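Local structure of isocitrate dehydrogenase [NAD] subunit 1, mitochondrial (Saccharomyces cerevisiae, 3BLX) at residues E65-L70 with V95-Q100. The protein catalyses, with the second subunit type of an allosteric mitochondrial octamer, the NAD-dependent oxidative decarboxylation of isocitrate in the citric acid cycle, and also binds RNA. Sequence-based numbering, arbitrary orientation.
Sequences EAVESL and VALRKQ
In the isocitrate/isopropylmalate dehydrogenase fold, helix 60-73 packs against strand 17-25 of the mixed sheet. It also meets helix 92-99, which carries Arg98, a residue that probably binds the substrate, as in related enzymes. The short axes of 65-70 and 95-99 come within 10.2 Å and diverge by 39° from parallel. Val67 sits at the centre of the contact and buries more area than any other residue. Its CB points at the facing helix, and the CA atoms of Val67 and Leu97 lie 6.9 Å apart. From CB the side chain forks. Val67 CG2, anti to the carbonyl carbon, rests on Ala96 CB at 3.6 Å and only brushes CD1 of Leu97. CG1, anti to the backbone N (chi1 170°), goes to the amide of Gln100. That residue has an extended chain beyond CG and crosses Val67 at about a right angle. Deeper in, Leu70 and Leu97 also cross at about a right angle, tip to tip, with Leu70 CD1 4.0 Å from Leu97 CD1. Leu70 touches Thr21 on the strand, and Leu97 touches Ile103. The Arg98 guanidinium is held by the carbonyl oxygens of Asn131 and Gly89. Gln100 is exposed, and its amide oxygen OE1 sits 3.5 Å from Val67 CG1.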
ATOM      1  N   GLU E  65     -15.521  -7.549 -18.220  1.00 28.44           N
ATOM      2  CA  GLU E  65     -16.287  -6.324 -18.383  1.00 41.07           C
ATOM      3  C   GLU E  65     -17.268  -6.046 -17.245  1.00 35.10           C
ATOM      4  O   GLU E  65     -17.564  -4.891 -16.922  1.00 39.05           O
ATOM      5  CB  GLU E  65     -17.019  -6.318 -19.727  1.00 38.35           C
ATOM      6  CG  GLU E  65     -16.126  -6.001 -20.915  1.00 50.43           C
ATOM      7  CD  GLU E  65     -15.327  -4.697 -20.762  1.00 99.09           C
ATOM      8  OE1 GLU E  65     -15.682  -3.868 -19.888  1.00 98.27           O
ATOM      9  OE2 GLU E  65     -14.344  -4.498 -21.525  1.00 90.36           O
ATOM     10  N   ALA E  66     -17.778  -7.099 -16.633  1.00 26.87           N
ATOM     11  CA  ALA E  66     -18.684  -6.942 -15.515  1.00 29.59           C
ATOM     12  C   ALA E  66     -17.938  -6.528 -14.248  1.00 31.91           C
ATOM     13  O   ALA E  66     -18.381  -5.667 -13.504  1.00 28.97           O
ATOM     14  CB  ALA E  66     -19.449  -8.229 -15.291  1.00 24.61           C
ATOM     15  N   VAL E  67     -16.797  -7.157 -14.016  1.00 31.25           N
ATOM     16  CA  VAL E  67     -15.968  -6.824 -12.880  1.00 33.20           C
ATOM     17  C   VAL E  67     -15.544  -5.372 -13.009  1.00 28.03           C
ATOM     18  O   VAL E  67     -15.674  -4.597 -12.070  1.00 39.31           O
ATOM     19  CB  VAL E  67     -14.735  -7.787 -12.753  1.00 28.87           C
ATOM     20  CG1 VAL E  67     -13.735  -7.300 -11.716  1.00 27.09           C
ATOM     21  CG2 VAL E  67     -15.198  -9.169 -12.391  1.00 17.91           C
ATOM     22  N   GLU E  68     -15.079  -5.001 -14.190  1.00 28.65           N
ATOM     23  CA  GLU E  68     -14.609  -3.647 -14.451  1.00 27.99           C
ATOM     24  C   GLU E  68     -15.732  -2.608 -14.271  1.00 34.02           C
ATOM     25  O   GLU E  68     -15.516  -1.529 -13.703  1.00 34.27           O
ATOM     26  CB  GLU E  68     -13.968  -3.572 -15.841  1.00 21.92           C
ATOM     27  CG  GLU E  68     -12.639  -2.773 -15.876  1.00 66.95           C
ATOM     28  CD  GLU E  68     -11.631  -3.193 -14.779  1.00 72.85           C
ATOM     29  OE1 GLU E  68     -11.034  -2.295 -14.147  1.00 73.16           O
ATOM     30  OE2 GLU E  68     -11.424  -4.409 -14.540  1.00 50.56           O
ATOM     31  N   SER E  69     -16.931  -2.960 -14.720  1.00 26.08           N
ATOM     32  CA  SER E  69     -18.087  -2.117 -14.517  1.00 22.19           C
ATOM     33  C   SER E  69     -18.439  -1.966 -13.041  1.00 21.29           C
ATOM     34  O   SER E  69     -18.741  -0.862 -12.597  1.00 18.13           O
ATOM     35  CB  SER E  69     -19.269  -2.653 -15.314  1.00 22.51           C
ATOM     36  OG  SER E  69     -20.426  -1.871 -15.106  1.00 22.62           O
ATOM     37  N   LEU E  70     -18.387  -3.064 -12.277  1.00 17.23           N
ATOM     38  CA  LEU E  70     -18.623  -2.995 -10.835  1.00 17.99           C
ATOM     39  C   LEU E  70     -17.573  -2.188 -10.101  1.00 24.10           C
ATOM     40  O   LEU E  70     -17.896  -1.494  -9.156  1.00 25.77           O
ATOM     41  CB  LEU E  70     -18.729  -4.358 -10.226  1.00 16.74           C
ATOM     42  CG  LEU E  70     -20.130  -4.943 -10.394  1.00 25.97           C
ATOM     43  CD1 LEU E  70     -20.095  -6.427 -10.145  1.00 27.07           C
ATOM     44  CD2 LEU E  70     -21.126  -4.273  -9.474  1.00 22.81           C
ATOM     45  N   VAL E  95     -16.884 -16.369  -9.207  1.00 18.20           N
ATOM     46  CA  VAL E  95     -15.605 -16.455  -8.572  1.00 27.64           C
ATOM     47  C   VAL E  95     -14.924 -15.110  -8.723  1.00 30.38           C
ATOM     48  O   VAL E  95     -14.247 -14.649  -7.811  1.00 34.73           O
ATOM     49  CB  VAL E  95     -14.709 -17.685  -9.024  1.00 32.36           C
ATOM     50  CG1 VAL E  95     -15.531 -18.806  -9.562  1.00 18.41           C
ATOM     51  CG2 VAL E  95     -13.652 -17.284 -10.009  1.00 36.32           C
ATOM     52  N   ALA E  96     -15.136 -14.454  -9.858  1.00 22.71           N
ATOM     53  CA  ALA E  96     -14.576 -13.120 -10.053  1.00 24.92           C
ATOM     54  C   ALA E  96     -15.078 -12.132  -8.996  1.00 28.79           C
ATOM     55  O   ALA E  96     -14.296 -11.381  -8.424  1.00 34.40           O
ATOM     56  CB  ALA E  96     -14.869 -12.634 -11.431  1.00 20.27           C
ATOM     57  N   LEU E  97     -16.378 -12.149  -8.739  1.00 21.76           N
ATOM     58  CA  LEU E  97     -16.976 -11.289  -7.730  1.00 29.23           C
ATOM     59  C   LEU E  97     -16.417 -11.590  -6.357  1.00 26.57           C
ATOM     60  O   LEU E  97     -16.290 -10.721  -5.514  1.00 34.63           O
ATOM     61  CB  LEU E  97     -18.499 -11.456  -7.693  1.00 26.70           C
ATOM     62  CG  LEU E  97     -19.340 -10.544  -8.591  1.00 35.27           C
ATOM     63  CD1 LEU E  97     -18.579 -10.087  -9.788  1.00 12.58           C
ATOM     64  CD2 LEU E  97     -20.588 -11.273  -9.006  1.00 33.38           C
ATOM     65  N   ARG E  98     -16.072 -12.837  -6.128  1.00 23.46           N
ATOM     66  CA  ARG E  98     -15.607 -13.234  -4.818  1.00 26.16           C
ATOM     67  C   ARG E  98     -14.079 -13.031  -4.665  1.00 23.92           C
ATOM     68  O   ARG E  98     -13.616 -12.564  -3.639  1.00 34.39           O
ATOM     69  CB  ARG E  98     -16.096 -14.658  -4.536  1.00 20.60           C
ATOM     70  CG  ARG E  98     -15.089 -15.584  -3.952  1.00 30.71           C
ATOM     71  CD  ARG E  98     -15.485 -17.031  -4.132  1.00 31.88           C
ATOM     72  NE  ARG E  98     -16.906 -17.246  -3.889  1.00 30.17           N
ATOM     73  CZ  ARG E  98     -17.704 -17.902  -4.726  1.00 31.82           C
ATOM     74  NH1 ARG E  98     -17.218 -18.426  -5.842  1.00 28.18           N
ATOM     75  NH2 ARG E  98     -18.986 -18.041  -4.439  1.00 20.63           N
ATOM     76  N   LYS E  99     -13.304 -13.346  -5.698  1.00 27.00           N
ATOM     77  CA  LYS E  99     -11.839 -13.180  -5.637  1.00 40.87           C
ATOM     78  C   LYS E  99     -11.375 -11.754  -5.904  1.00 38.41           C
ATOM     79  O   LYS E  99     -10.479 -11.280  -5.233  1.00 34.89           O
ATOM     80  CB  LYS E  99     -11.086 -14.102  -6.617  1.00 36.54           C
ATOM     81  CG  LYS E  99     -11.487 -15.568  -6.630  1.00 44.42           C
ATOM     82  CD  LYS E  99     -11.016 -16.350  -5.433  1.00 44.43           C
ATOM     83  CE  LYS E  99     -11.365 -17.845  -5.578  1.00 51.69           C
ATOM     84  NZ  LYS E  99     -11.394 -18.558  -4.265  1.00 44.03           N
ATOM     85  N   GLN E 100     -11.957 -11.091  -6.898  1.00 33.36           N
ATOM     86  CA  GLN E 100     -11.509  -9.753  -7.256  1.00 34.56           C
ATOM     87  C   GLN E 100     -12.201  -8.652  -6.470  1.00 41.17           C
ATOM     88  O   GLN E 100     -11.584  -7.645  -6.155  1.00 49.77           O
ATOM     89  CB  GLN E 100     -11.664  -9.494  -8.749  1.00 25.25           C
ATOM     90  CG  GLN E 100     -10.757 -10.323  -9.611  1.00 33.15           C
ATOM     91  CD  GLN E 100     -10.893  -9.978 -11.070  1.00 53.10           C
ATOM     92  OE1 GLN E 100     -10.591  -8.855 -11.479  1.00 48.28           O
ATOM     93  NE2 GLN E 100     -11.355 -10.945 -11.873  1.00 38.70           N
TER